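Local coordinates for protein probable glutamine synthetase (Pseudomonas aeruginosa, PDB 4HPP) that belongs to the glutamine synthetase family and holds a magnesium ion and a glutamic acid molecule in its catalytic domain, at residues 7-15 with 88-96; 36-47 with 59-70. All coordinates share one frame; numbering follows the deposited sequence.

Contact 1: 7-15 with 88-96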
loop_
_atom_site.group_PDB
_atom_site.type_symbol
_atom_site.label_atom_id
_atom_site.label_comp_id
_atom_site.label_asym_id
_atom_site.label_seq_id
_atom_site.Cartn_x
_atom_site.Cartn_y
_atom_site.Cartn_z
ATOM N N VAL A 7 -24.098 -7.744 16.095
ATOM C CA VAL A 7 -25.179 -8.656 16.449
ATOM C C VAL A 7 -25.276 -9.736 15.366
ATOM O O VAL A 7 -25.030 -9.469 14.198
ATOM C CB VAL A 7 -26.508 -7.869 16.802
ATOM C CG1 VAL A 7 -27.759 -8.707 16.727
ATOM C CG2 VAL A 7 -26.441 -7.291 18.221
ATOM N N ARG A 8 -25.561 -10.973 15.741
ATOM C CA ARG A 8 -25.796 -11.992 14.754
ATOM C C ARG A 8 -27.248 -11.841 14.352
ATOM O O ARG A 8 -28.134 -11.883 15.230
ATOM C CB ARG A 8 -25.529 -13.380 15.337
ATOM C CG ARG A 8 -25.995 -14.531 14.436
ATOM C CD ARG A 8 -25.662 -15.830 15.128
ATOM N NE ARG A 8 -25.865 -17.044 14.347
ATOM C CZ ARG A 8 -24.891 -17.905 14.030
ATOM N NH1 ARG A 8 -23.640 -17.658 14.396
ATOM N NH2 ARG A 8 -25.162 -19.027 13.346
ATOM N N LEU A 9 -27.477 -11.650 13.040
ATOM C CA LEU A 9 -28.827 -11.571 12.452
ATOM C C LEU A 9 -29.290 -12.928 11.875
ATOM O O LEU A 9 -28.515 -13.668 11.279
ATOM C CB LEU A 9 -28.905 -10.449 11.421
ATOM C CG LEU A 9 -28.372 -9.120 12.041
ATOM C CD1 LEU A 9 -28.187 -8.009 10.988
ATOM C CD2 LEU A 9 -29.228 -8.565 13.211
ATOM N N VAL A 10 -30.557 -13.270 12.088
ATOM C CA VAL A 10 -31.097 -14.446 11.481
ATOM C C VAL A 10 -32.064 -14.000 10.395
ATOM O O VAL A 10 -32.913 -13.153 10.652
ATOM C CB VAL A 10 -31.818 -15.331 12.535
ATOM C CG1 VAL A 10 -32.488 -16.481 11.823
ATOM C CG2 VAL A 10 -30.796 -15.872 13.519
ATOM N N SER A 11 -31.937 -14.542 9.191
ATOM C CA SER A 11 -32.931 -14.270 8.175
ATOM C C SER A 11 -34.021 -15.330 8.040
ATOM O O SER A 11 -33.766 -16.500 8.181
ATOM C CB SER A 11 -32.258 -14.057 6.821
ATOM O OG SER A 11 -31.819 -12.715 6.648
ATOM N N PHE A 12 -35.257 -14.896 7.792
ATOM C CA PHE A 12 -36.317 -15.743 7.249
ATOM C C PHE A 12 -36.376 -15.456 5.718
ATOM O O PHE A 12 -36.531 -14.299 5.286
ATOM C CB PHE A 12 -37.701 -15.424 7.867
ATOM C CG PHE A 12 -37.779 -15.556 9.359
ATOM C CD1 PHE A 12 -36.878 -16.375 10.082
ATOM C CD2 PHE A 12 -38.781 -14.886 10.077
ATOM C CE1 PHE A 12 -36.971 -16.497 11.463
ATOM C CE2 PHE A 12 -38.876 -15.015 11.493
ATOM C CZ PHE A 12 -37.956 -15.804 12.171
ATOM N N VAL A 13 -36.256 -16.520 4.922
ATOM C CA VAL A 13 -36.285 -16.430 3.478
ATOM C C VAL A 13 -37.416 -17.174 2.786
ATOM O O VAL A 13 -37.978 -18.145 3.314
ATOM C CB VAL A 13 -34.959 -16.887 2.876
ATOM C CG1 VAL A 13 -33.830 -16.076 3.462
ATOM C CG2 VAL A 13 -34.711 -18.365 3.118
ATOM N N THR A 14 -37.733 -16.715 1.579
ATOM C CA THR A 14 -38.568 -17.479 0.658
ATOM C C THR A 14 -37.902 -17.335 -0.668
ATOM O O THR A 14 -37.200 -16.337 -0.907
ATOM C CB THR A 14 -39.981 -16.919 0.576
ATOM O OG1 THR A 14 -40.793 -17.765 -0.260
ATOM C CG2 THR A 14 -39.948 -15.466 0.144
ATOM N N THR A 15 -38.059 -18.339 -1.522
ATOM C CA THR A 15 -37.494 -18.277 -2.859
ATOM C C THR A 15 -38.683 -18.098 -3.788
ATOM O O THR A 15 -39.570 -18.945 -3.809
ATOM C CB THR A 15 -36.680 -19.534 -3.155
ATOM O OG1 THR A 15 -35.606 -19.578 -2.221
ATOM C CG2 THR A 15 -36.138 -19.569 -4.602
ATOM N N ALA A 88 -21.651 -14.745 10.480
ATOM C CA ALA A 88 -22.208 -16.015 10.127
ATOM C C ALA A 88 -23.291 -15.752 9.038
ATOM O O ALA A 88 -23.795 -14.644 8.913
ATOM C CB ALA A 88 -22.799 -16.697 11.346
ATOM N N LEU A 89 -23.599 -16.775 8.263
ATOM C CA LEU A 89 -24.769 -16.844 7.461
ATOM C C LEU A 89 -25.788 -17.659 8.184
ATOM O O LEU A 89 -25.616 -18.851 8.343
ATOM C CB LEU A 89 -24.401 -17.545 6.169
ATOM C CG LEU A 89 -25.526 -17.574 5.109
ATOM C CD1 LEU A 89 -25.977 -16.191 4.623
ATOM C CD2 LEU A 89 -25.097 -18.434 3.925
ATOM N N ASP A 90 -26.861 -17.045 8.615
ATOM C CA ASP A 90 -27.846 -17.757 9.393
ATOM C C ASP A 90 -29.235 -17.450 8.930
ATOM O O ASP A 90 -29.664 -16.314 8.997
ATOM C CB ASP A 90 -27.701 -17.365 10.850
ATOM C CG ASP A 90 -28.373 -18.325 11.772
ATOM O OD1 ASP A 90 -29.289 -19.094 11.312
ATOM O OD2 ASP A 90 -27.971 -18.305 12.978
ATOM N N TYR A 91 -29.961 -18.452 8.460
ATOM C CA TYR A 91 -31.332 -18.195 7.958
ATOM C C TYR A 91 -32.100 -19.501 7.895
ATOM O O TYR A 91 -31.495 -20.566 7.896
ATOM C CB TYR A 91 -31.315 -17.545 6.524
ATOM C CG TYR A 91 -30.763 -18.499 5.504
ATOM C CD1 TYR A 91 -31.570 -19.449 4.883
ATOM C CD2 TYR A 91 -29.418 -18.471 5.172
ATOM C CE1 TYR A 91 -31.033 -20.339 3.923
ATOM C CE2 TYR A 91 -28.879 -19.329 4.214
ATOM C CZ TYR A 91 -29.683 -20.283 3.607
ATOM O OH TYR A 91 -29.104 -21.166 2.704
ATOM N N LEU A 92 -33.421 -19.385 7.824
ATOM C CA LEU A 92 -34.375 -20.480 7.745
ATOM C C LEU A 92 -35.358 -20.251 6.576
ATOM O O LEU A 92 -35.818 -19.112 6.339
ATOM C CB LEU A 92 -35.231 -20.525 9.022
ATOM C CG LEU A 92 -34.600 -20.761 10.378
ATOM C CD1 LEU A 92 -34.114 -19.460 10.976
ATOM C CD2 LEU A 92 -35.593 -21.408 11.332
ATOM N N HIS A 93 -35.701 -21.334 5.878
ATOM C CA HIS A 93 -36.699 -21.312 4.836
ATOM C C HIS A 93 -38.041 -21.289 5.495
ATOM O O HIS A 93 -38.234 -21.894 6.568
ATOM C CB HIS A 93 -36.589 -22.521 3.951
ATOM C CG HIS A 93 -35.236 -22.699 3.358
ATOM N ND1 HIS A 93 -34.953 -22.344 2.079
ATOM C CD2 HIS A 93 -34.051 -23.225 3.907
ATOM C CE1 HIS A 93 -33.635 -22.609 1.825
ATOM N NE2 HIS A 93 -33.082 -23.150 2.946
ATOM N N GLY A 94 -38.981 -20.584 4.870
ATOM C CA GLY A 94 -40.272 -20.417 5.450
ATOM C C GLY A 94 -41.318 -20.648 4.392
ATOM O O GLY A 94 -41.031 -20.599 3.169
ATOM N N ASN A 95 -42.531 -20.916 4.866
ATOM C CA ASN A 95 -43.692 -20.955 3.994
ATOM C C ASN A 95 -44.520 -19.661 4.219
ATOM O O ASN A 95 -44.549 -19.145 5.344
ATOM C CB ASN A 95 -44.545 -22.200 4.266
ATOM C CG ASN A 95 -43.731 -23.477 4.475
ATOM O OD1 ASN A 95 -42.773 -23.769 3.753
ATOM N ND2 ASN A 95 -44.130 -24.262 5.474
ATOM N N LEU A 96 -45.153 -19.152 3.151
ATOM C CA LEU A 96 -46.070 -18.001 3.170
ATOM C C LEU A 96 -47.507 -18.397 3.464
ATOM O O LEU A 96 -48.059 -19.323 2.843
ATOM C CB LEU A 96 -46.037 -17.287 1.821
ATOM C CG LEU A 96 -44.721 -16.627 1.415
ATOM C CD1 LEU A 96 -44.795 -16.060 0.003
ATOM C CD2 LEU A 96 -44.383 -15.488 2.357
HETATM O O HOH W 1 -36.170 -20.917 0.087
#

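Contact 2: 36-47 with 59-70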
loop_
_atom_site.group_PDB
_atom_site.type_symbol
_atom_site.label_atom_id
_atom_site.label_comp_id
_atom_site.label_asym_id
_atom_site.label_seq_id
_atom_site.Cartn_x
_atom_site.Cartn_y
_atom_site.Cartn_z
ATOM N N ALA A 36 -42.813 -18.363 15.915
ATOM C CA ALA A 36 -44.254 -18.655 15.772
ATOM C C ALA A 36 -45.029 -17.709 14.834
ATOM O O ALA A 36 -45.979 -18.149 14.147
ATOM C CB ALA A 36 -44.939 -18.745 17.138
ATOM N N SER A 37 -44.629 -16.435 14.816
ATOM C CA SER A 37 -45.290 -15.398 14.014
ATOM C C SER A 37 -44.612 -15.268 12.653
ATOM O O SER A 37 -45.176 -14.705 11.736
ATOM C CB SER A 37 -45.172 -14.021 14.725
ATOM O OG SER A 37 -43.783 -13.623 14.875
ATOM N N GLY A 38 -43.372 -15.745 12.557
ATOM C CA GLY A 38 -42.500 -15.452 11.436
ATOM C C GLY A 38 -42.323 -13.954 11.352
ATOM O O GLY A 38 -42.248 -13.302 12.398
ATOM N N CYS A 39 -42.291 -13.432 10.107
ATOM C CA CYS A 39 -42.172 -12.002 9.774
ATOM C C CYS A 39 -43.154 -11.621 8.700
ATOM O O CYS A 39 -43.572 -12.475 7.909
ATOM C CB CYS A 39 -40.767 -11.669 9.255
ATOM S SG CYS A 39 -40.332 -12.366 7.634
ATOM N N GLY A 40 -43.489 -10.335 8.622
ATOM C CA GLY A 40 -44.382 -9.855 7.572
ATOM C C GLY A 40 -43.863 -10.114 6.156
ATOM O O GLY A 40 -42.688 -10.348 5.945
ATOM N N TRP A 41 -44.755 -10.115 5.178
ATOM C CA TRP A 41 -44.358 -10.223 3.766
ATOM C C TRP A 41 -45.499 -9.717 2.952
ATOM O O TRP A 41 -46.632 -9.698 3.428
ATOM C CB TRP A 41 -44.041 -11.683 3.434
ATOM C CG TRP A 41 -43.238 -11.844 2.195
ATOM C CD1 TRP A 41 -43.627 -12.429 0.992
ATOM C CD2 TRP A 41 -41.869 -11.351 1.959
ATOM N NE1 TRP A 41 -42.601 -12.355 0.059
ATOM C CE2 TRP A 41 -41.518 -11.739 0.593
ATOM C CE3 TRP A 41 -40.931 -10.697 2.725
ATOM C CZ2 TRP A 41 -40.280 -11.455 0.055
ATOM C CZ3 TRP A 41 -39.689 -10.439 2.176
ATOM C CH2 TRP A 41 -39.374 -10.782 0.876
ATOM N N VAL A 42 -45.241 -9.274 1.736
ATOM C CA VAL A 42 -46.257 -8.538 0.921
ATOM C C VAL A 42 -46.563 -9.463 -0.273
ATOM O O VAL A 42 -45.632 -9.914 -0.935
ATOM C CB VAL A 42 -45.706 -7.141 0.505
ATOM C CG1 VAL A 42 -46.561 -6.449 -0.551
ATOM C CG2 VAL A 42 -45.549 -6.241 1.725
ATOM N N PRO A 43 -47.848 -9.806 -0.520
ATOM C CA PRO A 43 -48.179 -10.748 -1.601
ATOM C C PRO A 43 -47.690 -10.292 -2.980
ATOM O O PRO A 43 -47.287 -11.134 -3.812
ATOM C CB PRO A 43 -49.707 -10.763 -1.594
ATOM C CG PRO A 43 -50.102 -10.286 -0.237
ATOM C CD PRO A 43 -49.076 -9.226 0.054
ATOM N N ALA A 44 -47.707 -8.977 -3.209
ATOM C CA ALA A 44 -47.324 -8.413 -4.507
ATOM C C ALA A 44 -45.845 -8.662 -4.878
ATOM O O ALA A 44 -45.481 -8.516 -6.070
ATOM C CB ALA A 44 -47.684 -6.925 -4.609
ATOM N N ASN A 45 -45.025 -9.056 -3.886
ATOM C CA ASN A 45 -43.610 -9.420 -4.125
ATOM C C ASN A 45 -43.509 -10.626 -5.049
ATOM O O ASN A 45 -42.551 -10.758 -5.815
ATOM C CB ASN A 45 -42.880 -9.742 -2.834
ATOM C CG ASN A 45 -42.759 -8.547 -1.923
ATOM O OD1 ASN A 45 -42.832 -7.415 -2.370
ATOM N ND2 ASN A 45 -42.551 -8.795 -0.634
ATOM N N SER A 46 -44.527 -11.484 -4.986
ATOM C CA SER A 46 -44.617 -12.646 -5.868
ATOM C C SER A 46 -44.946 -12.276 -7.327
ATOM O O SER A 46 -44.830 -13.118 -8.230
ATOM C CB SER A 46 -45.623 -13.655 -5.325
ATOM O OG SER A 46 -45.373 -13.926 -3.952
ATOM N N SER A 47 -45.298 -11.024 -7.587
ATOM C CA SER A 47 -45.360 -10.602 -8.980
ATOM C C SER A 47 -44.080 -9.902 -9.467
ATOM O O SER A 47 -44.108 -9.332 -10.567
ATOM C CB SER A 47 -46.575 -9.684 -9.250
ATOM O OG SER A 47 -47.791 -10.127 -8.645
ATOM N N PRO A 59 -52.462 -9.969 -9.511
ATOM C CA PRO A 59 -53.712 -10.133 -8.787
ATOM C C PRO A 59 -53.649 -9.558 -7.379
ATOM O O PRO A 59 -54.673 -9.578 -6.675
ATOM C CB PRO A 59 -53.897 -11.668 -8.711
ATOM C CG PRO A 59 -52.784 -12.270 -9.494
ATOM C CD PRO A 59 -51.700 -11.222 -9.551
ATOM N N TRP A 60 -52.484 -9.033 -6.985
ATOM C CA TRP A 60 -52.184 -8.844 -5.555
ATOM C C TRP A 60 -52.183 -7.442 -5.017
ATOM O O TRP A 60 -52.119 -7.261 -3.790
ATOM C CB TRP A 60 -50.894 -9.574 -5.157
ATOM C CG TRP A 60 -50.943 -11.044 -5.474
ATOM C CD1 TRP A 60 -50.157 -11.741 -6.373
ATOM C CD2 TRP A 60 -51.881 -12.051 -4.919
ATOM N NE1 TRP A 60 -50.519 -13.075 -6.405
ATOM C CE2 TRP A 60 -51.543 -13.323 -5.568
ATOM C CE3 TRP A 60 -52.935 -12.021 -3.977
ATOM C CZ2 TRP A 60 -52.232 -14.494 -5.292
ATOM C CZ3 TRP A 60 -53.620 -13.220 -3.702
ATOM C CH2 TRP A 60 -53.283 -14.422 -4.354
ATOM N N GLY A 61 -52.265 -6.446 -5.901
ATOM C CA GLY A 61 -52.423 -5.051 -5.477
ATOM C C GLY A 61 -53.638 -4.877 -4.568
ATOM O O GLY A 61 -54.655 -5.577 -4.718
ATOM N N SER A 62 -53.539 -3.937 -3.627
ATOM C CA SER A 62 -54.486 -3.834 -2.507
ATOM C C SER A 62 -54.291 -4.990 -1.523
ATOM O O SER A 62 -53.589 -4.822 -0.516
ATOM C CB SER A 62 -55.951 -3.741 -2.973
ATOM O OG SER A 62 -56.844 -3.968 -1.890
ATOM N N HIS A 63 -54.889 -6.145 -1.855
ATOM C CA HIS A 63 -54.915 -7.370 -1.019
ATOM C C HIS A 63 -54.043 -7.356 0.238
ATOM O O HIS A 63 -52.910 -6.822 0.246
ATOM C CB HIS A 63 -54.674 -8.660 -1.855
ATOM C CG HIS A 63 -55.873 -9.114 -2.719
ATOM N ND1 HIS A 63 -57.167 -8.845 -2.403
ATOM C CD2 HIS A 63 -55.915 -9.880 -3.895
ATOM C CE1 HIS A 63 -57.983 -9.387 -3.338
ATOM N NE2 HIS A 63 -57.215 -10.018 -4.249
ATOM N N GLY A 64 -54.594 -7.949 1.306
ATOM C CA GLY A 64 -54.002 -7.937 2.646
ATOM C C GLY A 64 -52.714 -8.728 2.678
ATOM O O GLY A 64 -52.632 -9.779 2.040
ATOM N N ASP A 65 -51.717 -8.215 3.410
ATOM C CA ASP A 65 -50.387 -8.844 3.532
ATOM C C ASP A 65 -50.241 -10.184 4.352
ATOM O O ASP A 65 -51.136 -10.569 5.100
ATOM C CB ASP A 65 -49.301 -7.792 3.860
ATOM C CG ASP A 65 -49.570 -7.016 5.143
ATOM O OD1 ASP A 65 -50.739 -6.923 5.592
ATOM O OD2 ASP A 65 -48.578 -6.473 5.688
ATOM N N LEU A 66 -49.112 -10.876 4.167
ATOM C CA LEU A 66 -48.925 -12.276 4.582
ATOM C C LEU A 66 -47.903 -12.459 5.717
ATOM O O LEU A 66 -47.198 -11.527 6.084
ATOM C CB LEU A 66 -48.411 -13.086 3.380
ATOM C CG LEU A 66 -49.207 -13.187 2.083
ATOM C CD1 LEU A 66 -48.312 -13.559 0.927
ATOM C CD2 LEU A 66 -50.311 -14.205 2.217
ATOM N N ARG A 67 -47.797 -13.690 6.231
ATOM C CA ARG A 67 -46.723 -14.062 7.133
ATOM C C ARG A 67 -45.787 -15.014 6.428
ATOM O O ARG A 67 -46.252 -15.877 5.734
ATOM C CB ARG A 67 -47.236 -14.785 8.362
ATOM C CG ARG A 67 -48.190 -14.009 9.224
ATOM C CD ARG A 67 -47.678 -12.626 9.576
ATOM N NE ARG A 67 -46.436 -12.643 10.337
ATOM C CZ ARG A 67 -45.875 -11.545 10.827
ATOM N NH1 ARG A 67 -46.470 -10.376 10.632
ATOM N NH2 ARG A 67 -44.725 -11.606 11.490
ATOM N N LEU A 68 -44.477 -14.833 6.639
ATOM C CA LEU A 68 -43.438 -15.724 6.184
ATOM C C LEU A 68 -43.017 -16.511 7.417
ATOM O O LEU A 68 -42.355 -15.971 8.324
ATOM C CB LEU A 68 -42.225 -14.942 5.652
ATOM C CG LEU A 68 -41.050 -15.815 5.173
ATOM C CD1 LEU A 68 -41.577 -16.927 4.258
ATOM C CD2 LEU A 68 -39.911 -15.063 4.471
ATOM N N LEU A 69 -43.389 -17.782 7.424
ATOM C CA LEU A 69 -43.318 -18.616 8.626
ATOM C C LEU A 69 -42.149 -19.598 8.520
ATOM O O LEU A 69 -42.268 -20.603 7.827
ATOM C CB LEU A 69 -44.621 -19.409 8.754
ATOM C CG LEU A 69 -45.194 -19.557 10.164
ATOM C CD1 LEU A 69 -45.621 -18.200 10.679
ATOM C CD2 LEU A 69 -46.376 -20.514 10.125
ATOM N N PRO A 70 -41.013 -19.294 9.171
ATOM C CA PRO A 70 -39.804 -20.146 9.105
ATOM C C PRO A 70 -40.094 -21.591 9.542
ATOM O O PRO A 70 -40.769 -21.821 10.550
ATOM C CB PRO A 70 -38.837 -19.485 10.096
ATOM C CG PRO A 70 -39.715 -18.639 10.963
ATOM C CD PRO A 70 -40.841 -18.162 10.089
#

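Contact 1: 7-15 with 88-96
Ser-11 and Tyr-91 meet where two neighbouring parallel strands run tightest, their CB atoms 3.6 Å apart. Backbone bonds from Ser-11 N to Asp-90 O, Leu-92 N to Ser-11 O and Val-13 N to Leu-92 O stitch this part together; the next, Gly-94 N to Val-13 O, is weak because it is bent, 134° at the hydrogen. On the face carrying Phe-12, Leu-92 CD1 packs 3.5 Å from Val-10 CG1 and sits at the edge of the phenyl ring, in an apolar layer that helix 31-35 lines with Leu-31 and Leu-35. On the other face, Val-13 CG2 touches Tyr-91 CD1 at 3.8 Å and lies over the His-93 ring, while Tyr-91 OH and His-93 NE2 both bond to Asn-204 OD1.

Toward Arg-8 and Ala-88, both partly exposed, the strands part, and Arg-154 of the second subunit bonds to Ala-88 O. With CG anti to the backbone N (chi1 170°), the extended Arg-8 chain brings its guanidinium side-on to Asp-90, the two planes 87° apart. Arg-8 NE reaches the anti lone pair of Asp-90 OD2 at 2.8 Å; NH2 meets that same oxygen from above the carboxylate plane. Ala-88 CB lies over one guanidinium face. Arg-8 NH2 also pairs with Glu-79, and Arg-75 adds a further salt bridge to OD2. So much positive charge around one oxygen probably keeps Asp-90 ionised.

Contact 2: 36-47 with 59-70
Trp-60 leans on the 3-10 turn 43-47, its CB 3.9 Å from Pro-43 CB. The indole turns an edge to Ser-47, whose OG bonds to Ser-58 OG, and meets the ring of Trp-104. After the poorly ordered residues 61-63, Gly-64 O comes within 3.4 Å of Pro-43 CG. Asp-65 rests CB 3.3 Å from Trp-41 O and sends its carboxylate to Arg-308 of the second subunit, a residue of the glutamic acid pocket. Leu-66 exchanges two backbone bonds with Trp-41, and its CG packs on Pro-43 CG at 3.8 Å.

Arg-67 starts away from residues 36-47 but bends at chi2 (-50°) and chi3 (-61°), folding back so that NE bonds to Ser-37 O at 2.8 Å; NH2 adds a weak bond to the same oxygen. One face of the guanidinium then lies against the peptide joining Cys-39 to Gly-40. Leu-68 pairs with Cys-39 through both backbone bonds and sets its CB 3.8 Å from Cys-39 SG. Leu-69 CD1 reaches Ala-36 O, and Pro-70 CD packs 3.5 Å from Gly-38 CA, where positive phi turns the chain out of the helix. This is a long-looped antiparallel hairpin, with 39-41 as an outermost strand of this chain's N-terminal sheet.

Both contacts belong to one five-stranded mixed sheet, ordered 21-27, 9-15, 89-97, 66-78, 39-41. Contact 1 is its one parallel pair and contact 2 the pair at one edge, the centres about 16 Å apart. Along the chain contact 2 is nested within the loop that contact 1 closes. Strands 66-78 and 89-97, consecutive and adjacent, join them: Asn-95 O probably accepts a hydrogen bond from Leu-69 N at 2.7 Å, and Phe-12 packs on Pro-70. The first and last strands of the sheet, 9-15 and 89-97, thus sit side by side in its interior, consistent with the beta-grasp-like N-terminal domain of glutamine synthetases. Each contact also touches the second subunit, so this sheet takes part in the assembly.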